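Local coordinates for protein acyl-CoA dehydrogenase (Geobacillus kaustophilus, PDB 2PG0) that probably catalyses the FAD-dependent alpha,beta-dehydrogenation of thioester-bound acyl chains, introducing a double bond, at residues P197-G202 against A216-Q221; N163-D168 against A212-E217; G186-V191 against G232-G237. All coordinates share one frame; numbering follows the deposited sequence.

Contact 1. Residues P197-G202 against A216-Q221; sequences PGFTRG and AELFFQ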
loop_
_atom_site.group_PDB
_atom_site.type_symbol
_atom_site.label_atom_id
_atom_site.label_comp_id
_atom_site.label_asym_id
_atom_site.label_seq_id
_atom_site.Cartn_x
_atom_site.Cartn_y
_atom_site.Cartn_z
ATOM N N PRO A 197 6.916 47.481 19.872
ATOM C CA PRO A 197 6.291 48.366 18.887
ATOM C C PRO A 197 6.482 47.801 17.477
ATOM O O PRO A 197 7.580 47.353 17.149
ATOM C CB PRO A 197 7.072 49.680 19.046
ATOM C CG PRO A 197 7.678 49.608 20.415
ATOM C CD PRO A 197 7.986 48.161 20.626
ATOM N N GLY A 198 5.414 47.788 16.683
ATOM C CA GLY A 198 5.463 47.274 15.303
ATOM C C GLY A 198 5.175 45.783 15.145
ATOM O O GLY A 198 5.096 45.276 14.019
ATOM N N PHE A 199 5.024 45.092 16.272
ATOM C CA PHE A 199 4.759 43.657 16.309
ATOM C C PHE A 199 3.281 43.435 16.596
ATOM O O PHE A 199 2.775 43.841 17.645
ATOM C CB PHE A 199 5.653 42.998 17.377
ATOM C CG PHE A 199 5.267 41.580 17.746
ATOM C CD1 PHE A 199 4.976 40.629 16.767
ATOM C CD2 PHE A 199 5.242 41.187 19.085
ATOM C CE1 PHE A 199 4.633 39.314 17.122
ATOM C CE2 PHE A 199 4.910 39.878 19.447
ATOM C CZ PHE A 199 4.598 38.944 18.462
ATOM N N THR A 200 2.584 42.820 15.644
ATOM C CA THR A 200 1.180 42.479 15.823
ATOM C C THR A 200 0.942 41.008 15.491
ATOM O O THR A 200 1.824 40.322 14.967
ATOM C CB THR A 200 0.233 43.365 14.974
ATOM O OG1 THR A 200 0.527 43.191 13.582
ATOM C CG2 THR A 200 0.372 44.840 15.359
ATOM N N ARG A 201 -0.259 40.534 15.808
ATOM C CA ARG A 201 -0.605 39.138 15.603
ATOM C C ARG A 201 -1.926 39.049 14.843
ATOM O O ARG A 201 -2.783 39.934 14.948
ATOM C CB ARG A 201 -0.672 38.419 16.958
ATOM C CG ARG A 201 0.570 38.681 17.822
ATOM C CD ARG A 201 0.302 38.588 19.312
ATOM N NE ARG A 201 0.854 37.355 19.838
ATOM C CZ ARG A 201 1.816 37.263 20.753
ATOM N NH1 ARG A 201 2.359 38.339 21.323
ATOM N NH2 ARG A 201 2.217 36.060 21.111
ATOM N N GLY A 202 -2.080 37.991 14.052
ATOM C CA GLY A 202 -3.326 37.777 13.337
ATOM C C GLY A 202 -4.363 37.142 14.241
ATOM O O GLY A 202 -4.050 36.708 15.355
ATOM N N ALA A 216 -1.352 31.149 14.905
ATOM C CA ALA A 216 -1.567 32.475 14.333
ATOM C C ALA A 216 -0.400 32.957 13.485
ATOM O O ALA A 216 0.722 32.446 13.589
ATOM C CB ALA A 216 -1.875 33.497 15.442
ATOM N N GLU A 217 -0.681 33.950 12.647
ATOM C CA GLU A 217 0.364 34.639 11.900
ATOM C C GLU A 217 0.906 35.781 12.754
ATOM O O GLU A 217 0.188 36.321 13.602
ATOM C CB GLU A 217 -0.177 35.187 10.577
ATOM C CG GLU A 217 -0.646 34.115 9.601
ATOM C CD GLU A 217 -0.852 34.661 8.201
ATOM O OE1 GLU A 217 -1.832 35.407 7.982
ATOM O OE2 GLU A 217 -0.029 34.340 7.316
ATOM N N LEU A 218 2.171 36.129 12.528
ATOM C CA LEU A 218 2.818 37.243 13.218
ATOM C C LEU A 218 3.258 38.263 12.185
ATOM O O LEU A 218 3.737 37.894 11.115
ATOM C CB LEU A 218 4.029 36.766 14.026
ATOM C CG LEU A 218 3.791 35.683 15.090
ATOM C CD1 LEU A 218 5.106 35.262 15.729
ATOM C CD2 LEU A 218 2.795 36.134 16.159
ATOM N N PHE A 219 3.104 39.544 12.520
ATOM C CA PHE A 219 3.429 40.631 11.601
ATOM C C PHE A 219 4.431 41.580 12.236
ATOM O O PHE A 219 4.268 41.993 13.388
ATOM C CB PHE A 219 2.161 41.381 11.194
ATOM C CG PHE A 219 1.120 40.503 10.554
ATOM C CD1 PHE A 219 1.189 40.194 9.197
ATOM C CD2 PHE A 219 0.067 39.985 11.306
ATOM C CE1 PHE A 219 0.220 39.375 8.598
ATOM C CE2 PHE A 219 -0.904 39.162 10.714
ATOM C CZ PHE A 219 -0.818 38.859 9.357
ATOM N N PHE A 220 5.474 41.900 11.477
ATOM C CA PHE A 220 6.499 42.829 11.920
ATOM C C PHE A 220 6.543 43.963 10.909
ATOM O O PHE A 220 6.990 43.776 9.768
ATOM C CB PHE A 220 7.861 42.130 12.037
ATOM C CG PHE A 220 7.846 40.895 12.913
ATOM C CD1 PHE A 220 7.949 41.001 14.300
ATOM C CD2 PHE A 220 7.725 39.625 12.350
ATOM C CE1 PHE A 220 7.932 39.863 15.109
ATOM C CE2 PHE A 220 7.706 38.483 13.151
ATOM C CZ PHE A 220 7.807 38.600 14.532
ATOM N N GLN A 221 6.027 45.117 11.324
ATOM C CA GLN A 221 6.042 46.328 10.515
ATOM C C GLN A 221 6.916 47.351 11.234
ATOM O O GLN A 221 6.470 48.017 12.172
ATOM C CB GLN A 221 4.612 46.840 10.280
ATOM C CG GLN A 221 3.764 45.866 9.435
ATOM C CD GLN A 221 2.261 46.118 9.495
ATOM O OE1 GLN A 221 1.491 45.226 9.874
ATOM N NE2 GLN A 221 1.833 47.327 9.108
HETATM O O HOH W 1 2.549 44.867 12.629
#
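Phe199 and Phe220 lie side by side and point the same way, their ring planes within 11° of parallel but slid so far apart that they barely overlap. The touch is made at a corner, Phe199 CD1 against Phe220 CE1 at 3.5 Å, with the ring centroids 5.3 Å apart. Because CG of Phe199 stands anti to its backbone N (chi1 167°), the ring leans over the neighbouring strand, and its edge also meets Leu218, CE1 lying 3.8 Å from Leu218 CD2. The same methyl packs against CG of Arg201, whose side chain runs alongside that of Leu218 before bending at chi3. Phe199 CZ lies 3.6 Å above the Arg201 guanidinium plane, toward its rim; NE bonds to Gly164 O, and NH2 probably to Ala167 O, a distance modelled unusually short.

On the opposite face of the sheet Thr200 and Phe219 cross at a slant: Thr200 OG1 sits 3.4 Å from Phe219 CB, and the ring runs past it to present its edge to the backbone of Gly202. Thr200 OG1 is also joined by a water to the carbonyl O of Gly198, the water contacting Gln221 OE1 more weakly. Beneath these side chains, Thr200 and Phe219 exchange two nearly straight backbone bonds, Phe219 N to Thr200 O being 2.9 Å; Gln221 N to Gly198 O and Gly202 N to Glu217 O continue the pairing at either end. Gly198 has backbone angles that call for glycine, and a beta carbon on it would clash with Gln221 O.

Strands 199-201 and 216-220 thus form an antiparallel pair in the beta domain of an acyl-CoA dehydrogenase. Phe199, Leu218 and Phe220 face strands 169-175 and 187-193, building the hydrophobic interior between its two sheets.

Contact 2. Residues N163-D168 against A212-E217; sequences NGIHAD and AQDTAE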
loop_
_atom_site.group_PDB
_atom_site.type_symbol
_atom_site.label_atom_id
_atom_site.label_comp_id
_atom_site.label_asym_id
_atom_site.label_seq_id
_atom_site.Cartn_x
_atom_site.Cartn_y
_atom_site.Cartn_z
ATOM N N ASN A 163 1.325 28.468 19.584
ATOM C CA ASN A 163 1.321 29.431 20.716
ATOM C C ASN A 163 1.326 30.878 20.210
ATOM O O ASN A 163 1.793 31.792 20.904
ATOM C CB ASN A 163 2.532 29.222 21.651
ATOM C CG ASN A 163 2.537 27.864 22.356
ATOM O OD1 ASN A 163 1.513 27.194 22.478
ATOM N ND2 ASN A 163 3.707 27.474 22.849
ATOM N N GLY A 164 0.799 31.088 19.007
ATOM C CA GLY A 164 0.847 32.401 18.355
ATOM C C GLY A 164 0.158 33.542 19.087
ATOM O O GLY A 164 0.575 34.694 18.970
ATOM N N ILE A 165 -0.905 33.226 19.828
ATOM C CA ILE A 165 -1.617 34.227 20.629
ATOM C C ILE A 165 -1.010 34.380 22.030
ATOM O O ILE A 165 -0.753 35.501 22.469
ATOM C CB ILE A 165 -3.147 33.944 20.700
ATOM C CG1 ILE A 165 -3.761 33.879 19.293
ATOM C CG2 ILE A 165 -3.881 34.987 21.586
ATOM C CD1 ILE A 165 -3.480 35.100 18.402
ATOM N N HIS A 166 -0.763 33.262 22.716
ATOM C CA HIS A 166 -0.270 33.312 24.099
ATOM C C HIS A 166 1.182 33.764 24.249
ATOM O O HIS A 166 1.546 34.337 25.277
ATOM C CB HIS A 166 -0.426 31.954 24.798
ATOM C CG HIS A 166 -1.792 31.699 25.351
ATOM N ND1 HIS A 166 -2.609 32.703 25.829
ATOM C CD2 HIS A 166 -2.473 30.541 25.532
ATOM C CE1 HIS A 166 -3.743 32.176 26.258
ATOM N NE2 HIS A 166 -3.682 30.865 26.094
ATOM N N ALA A 167 2.011 33.495 23.237
ATOM C CA ALA A 167 3.459 33.658 23.375
ATOM C C ALA A 167 3.882 35.075 23.765
ATOM O O ALA A 167 3.457 36.061 23.154
ATOM C CB ALA A 167 4.182 33.210 22.110
ATOM N N ASP A 168 4.712 35.146 24.799
ATOM C CA ASP A 168 5.259 36.398 25.322
ATOM C C ASP A 168 6.692 36.607 24.851
ATOM O O ASP A 168 7.203 37.734 24.863
ATOM C CB ASP A 168 5.234 36.362 26.850
ATOM C CG ASP A 168 3.880 35.974 27.397
ATOM O OD1 ASP A 168 2.943 36.794 27.293
ATOM O OD2 ASP A 168 3.755 34.844 27.926
ATOM N N ALA A 212 -7.928 23.589 19.799
ATOM C CA ALA A 212 -7.584 24.338 21.014
ATOM C C ALA A 212 -6.171 24.935 21.009
ATOM O O ALA A 212 -5.779 25.606 21.961
ATOM C CB ALA A 212 -7.816 23.476 22.274
ATOM N N GLN A 213 -5.407 24.689 19.944
ATOM C CA GLN A 213 -4.084 25.297 19.784
ATOM C C GLN A 213 -4.231 26.660 19.111
ATOM O O GLN A 213 -4.861 26.769 18.053
ATOM C CB GLN A 213 -3.163 24.397 18.955
ATOM C CG GLN A 213 -1.757 24.222 19.541
ATOM C CD GLN A 213 -1.079 25.541 19.879
ATOM O OE1 GLN A 213 -0.873 26.393 19.011
ATOM N NE2 GLN A 213 -0.728 25.712 21.145
ATOM N N ASP A 214 -3.661 27.695 19.730
ATOM C CA ASP A 214 -3.781 29.070 19.229
ATOM C C ASP A 214 -2.736 29.380 18.150
ATOM O O ASP A 214 -1.787 30.133 18.378
ATOM C CB ASP A 214 -3.694 30.098 20.372
ATOM C CG ASP A 214 -2.461 29.906 21.251
ATOM O OD1 ASP A 214 -2.251 28.793 21.776
ATOM O OD2 ASP A 214 -1.691 30.877 21.411
ATOM N N THR A 215 -2.932 28.801 16.976
ATOM C CA THR A 215 -2.033 29.021 15.848
ATOM C C THR A 215 -2.372 30.347 15.194
ATOM O O THR A 215 -3.547 30.642 14.962
ATOM C CB THR A 215 -2.168 27.908 14.792
ATOM O OG1 THR A 215 -2.340 26.645 15.441
ATOM C CG2 THR A 215 -0.922 27.868 13.909
ATOM N N ALA A 216 -1.352 31.149 14.905
ATOM C CA ALA A 216 -1.567 32.475 14.333
ATOM C C ALA A 216 -0.400 32.957 13.485
ATOM O O ALA A 216 0.722 32.446 13.589
ATOM C CB ALA A 216 -1.875 33.497 15.442
ATOM N N GLU A 217 -0.681 33.950 12.647
ATOM C CA GLU A 217 0.364 34.639 11.900
ATOM C C GLU A 217 0.906 35.781 12.754
ATOM O O GLU A 217 0.188 36.321 13.602
ATOM C CB GLU A 217 -0.177 35.187 10.577
ATOM C CG GLU A 217 -0.646 34.115 9.601
ATOM C CD GLU A 217 -0.852 34.661 8.201
ATOM O OE1 GLU A 217 -1.832 35.407 7.982
ATOM O OE2 GLU A 217 -0.029 34.340 7.316
HETATM O O HOH W 2 -0.451 28.598 23.799
#
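An inverse gamma turn centred on Asp214 docks against the irregular helical turn formed by residues 164-166, within the middle domain of the acyl-CoA dehydrogenase fold and beside the FAD site. The Asp214 carboxylate accepts backbone N-H groups of that turn. Its CG lies between the backbone N and the carbonyl carbon (chi1 52°), a setting that brings OD2 to them. There OD2 takes the N-H of His166 at 2.9 Å, nearly along its own C-O axis, and that of Ile165 on its anti side, somewhat out of the carboxylate plane; the two donors arrive from opposite faces of that plane. This double grip fixes the carboxylate's rotation, and the polarity of the N-H groups would probably favour its charged form. The backbone adds a weak bond from Gly164 N to Asp214 O. Gly164 comes so close to the chain that a beta carbon on it would clash with Ala216 N.

Nearby, the amides of Asn163 and Gln213 meet with their planes 58° apart. Gln213 OE1 accepts from Asn163 N at 3.1 Å, and Gln213 NE2 donates to Asn163 OD1 at 3.0 Å. An alanine in place of Gln213 would probably leave Asn163 N without its acceptor and Asn163 OD1 without the NE2 donor, and open a gap beside Thr162, an FAD-binding residue. Asn163 ND2 is held by the carbonyls of Gly90 and Thr125, while Ile165 CD1 rests on Ala216 CB at 3.7 Å. One water closes the group, donating to Asn163 OD1 at 2.8 Å and to Asp214 OD1 at 2.7 Å.

Contact 3. Residues G186-V191 against G232-G237; sequences GISLLV and GEEGKG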
loop_
_atom_site.group_PDB
_atom_site.type_symbol
_atom_site.label_atom_id
_atom_site.label_comp_id
_atom_site.label_asym_id
_atom_site.label_seq_id
_atom_site.Cartn_x
_atom_site.Cartn_y
_atom_site.Cartn_z
ATOM N N GLY A 186 23.028 34.592 6.162
ATOM C CA GLY A 186 22.466 35.881 6.545
ATOM C C GLY A 186 21.358 35.784 7.579
ATOM O O GLY A 186 20.716 36.786 7.892
ATOM N N ILE A 187 21.139 34.581 8.109
ATOM C CA ILE A 187 20.057 34.333 9.068
ATOM C C ILE A 187 20.537 34.416 10.520
ATOM O O ILE A 187 21.603 33.907 10.872
ATOM C CB ILE A 187 19.347 32.971 8.818
ATOM C CG1 ILE A 187 18.724 32.928 7.420
ATOM C CG2 ILE A 187 18.268 32.714 9.878
ATOM C CD1 ILE A 187 18.190 31.547 7.010
ATOM N N SER A 188 19.722 35.063 11.349
ATOM C CA SER A 188 19.982 35.209 12.772
ATOM C C SER A 188 18.723 34.905 13.560
ATOM O O SER A 188 17.617 34.994 13.026
ATOM C CB SER A 188 20.430 36.635 13.078
ATOM O OG SER A 188 21.641 36.935 12.411
ATOM N N LEU A 189 18.894 34.551 14.828
ATOM C CA LEU A 189 17.760 34.372 15.730
ATOM C C LEU A 189 17.634 35.578 16.651
ATOM O O LEU A 189 18.598 35.988 17.286
ATOM C CB LEU A 189 17.873 33.066 16.528
ATOM C CG LEU A 189 17.974 31.769 15.712
ATOM C CD1 LEU A 189 17.963 30.551 16.628
ATOM C CD2 LEU A 189 16.872 31.671 14.650
ATOM N N LEU A 190 16.438 36.149 16.695
ATOM C CA LEU A 190 16.171 37.338 17.485
ATOM C C LEU A 190 14.936 37.100 18.357
ATOM O O LEU A 190 13.883 36.707 17.856
ATOM C CB LEU A 190 15.971 38.532 16.544
ATOM C CG LEU A 190 15.769 39.953 17.072
ATOM C CD1 LEU A 190 16.980 40.439 17.862
ATOM C CD2 LEU A 190 15.495 40.883 15.908
ATOM N N VAL A 191 15.074 37.317 19.661
ATOM C CA VAL A 191 13.944 37.152 20.580
ATOM C C VAL A 191 13.051 38.392 20.542
ATOM O O VAL A 191 13.513 39.512 20.795
ATOM C CB VAL A 191 14.419 36.860 22.034
ATOM C CG1 VAL A 191 13.232 36.792 22.992
ATOM C CG2 VAL A 191 15.235 35.576 22.083
ATOM N N GLY A 232 22.573 34.360 20.307
ATOM C CA GLY A 232 23.789 33.812 19.704
ATOM C C GLY A 232 24.509 34.813 18.818
ATOM O O GLY A 232 24.516 36.016 19.098
ATOM N N GLU A 233 25.109 34.313 17.740
ATOM C CA GLU A 233 25.898 35.148 16.836
ATOM C C GLU A 233 25.127 35.469 15.559
ATOM O O GLU A 233 24.361 34.637 15.061
ATOM C CB GLU A 233 27.243 34.478 16.509
ATOM C CG GLU A 233 28.062 34.086 17.749
ATOM C CD GLU A 233 29.445 33.527 17.423
ATOM O OE1 GLU A 233 29.539 32.468 16.764
ATOM O OE2 GLU A 233 30.446 34.144 17.852
ATOM N N GLU A 234 25.320 36.686 15.047
ATOM C CA GLU A 234 24.742 37.094 13.768
ATOM C C GLU A 234 25.209 36.165 12.649
ATOM O O GLU A 234 26.385 35.817 12.577
ATOM C CB GLU A 234 25.132 38.534 13.433
ATOM C CG GLU A 234 24.240 39.603 14.054
ATOM C CD GLU A 234 24.380 40.956 13.367
ATOM O OE1 GLU A 234 25.476 41.264 12.848
ATOM O OE2 GLU A 234 23.389 41.715 13.340
ATOM N N GLY A 235 24.281 35.756 11.790
ATOM C CA GLY A 235 24.613 34.889 10.658
ATOM C C GLY A 235 24.844 33.418 10.979
ATOM O O GLY A 235 25.205 32.636 10.090
ATOM N N LYS A 236 24.638 33.034 12.240
ATOM C CA LYS A 236 24.755 31.627 12.645
ATOM C C LYS A 236 23.392 31.006 12.959
ATOM O O LYS A 236 23.315 29.847 13.378
ATOM C CB LYS A 236 25.695 31.464 13.848
ATOM C CG LYS A 236 27.092 32.068 13.676
ATOM C CD LYS A 236 27.913 31.352 12.616
ATOM C CE LYS A 236 29.305 31.963 12.494
ATOM N NZ LYS A 236 30.056 31.361 11.348
ATOM N N GLY A 237 22.329 31.782 12.746
ATOM C CA GLY A 237 20.965 31.353 13.058
ATOM C C GLY A 237 20.565 30.025 12.443
ATOM O O GLY A 237 19.909 29.207 13.095
HETATM O O HOH W 3 21.482 34.329 15.668
#
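At the oxygen end of the flat peptide between Ile187 and Ser188, Gly237 approaches from above the plane and Gly235 from below it, both obliquely past Ile187 O. Gly237 N donates to Ile187 O at 2.9 Å from 39° above the carbonyl plane, off the lone-pair directions, and Gly237 CA follows on the same side to lie 4.0 Å from Ser188 CA. Across the plane, Gly235 CA comes within 3.2 Å of the same oxygen. The loop therefore curls round Ile187 O. Gly237 must be without a beta carbon here, which would run into Ser188 CA and Ile187 O; at Gly235 the positive phi of 77° separately favours glycine, at the third position of the type II turn from Glu233 to Lys236.

The one polar side chain of the strand to reach the loop is Ser188. With OG anti to its carbonyl carbon (chi1 -62°), the hydroxyl reaches the turn and accepts the N-H of Gly235 at 3.0 Å in a nearly straight bond. Glu234 CA leans against it at 3.4 Å, and Thr176 OG1, just past the end of strand 169-175, bonds to the same hydroxyl, so OG is held between the sheet and the turn. Glu234 sends its own carboxylate away to Tyr152.

Further along, a water takes the N-H of Leu189 at 2.7 Å and donates to Glu233 O, bridging strand and turn. Leu189 CG packs against Gly237 CA at 4.0 Å, and its side chain goes on to Tyr240 and Leu241 of helix 237-273. Here the chain leaves the beta domain and enters the C-terminal helical domain of the acyl-CoA dehydrogenase fold, with the glycine-bearing turn seating the start of the helix against strand 187-193.

In the fold
Contact 2 is the most buried of the three, whereas contacts 1 and 3 lie farther from the chain's centre, each partly exposed. Contacts 1 and 2 share the start of strand 216-220 and touch through Arg201. Their chemistry differs: contact 1 combines regular strand pairing with aromatic packing, while contact 2, between loops near the flavin, relies on a carboxylate and amides bonding to backbone N-H groups and to each other. Contact 3 does not touch either of them and depends on glycine backbone and one serine hydroxyl close to a strand of the other sheet. Along the sequence it encloses contact 1, and its segments alternate with those of contact 2.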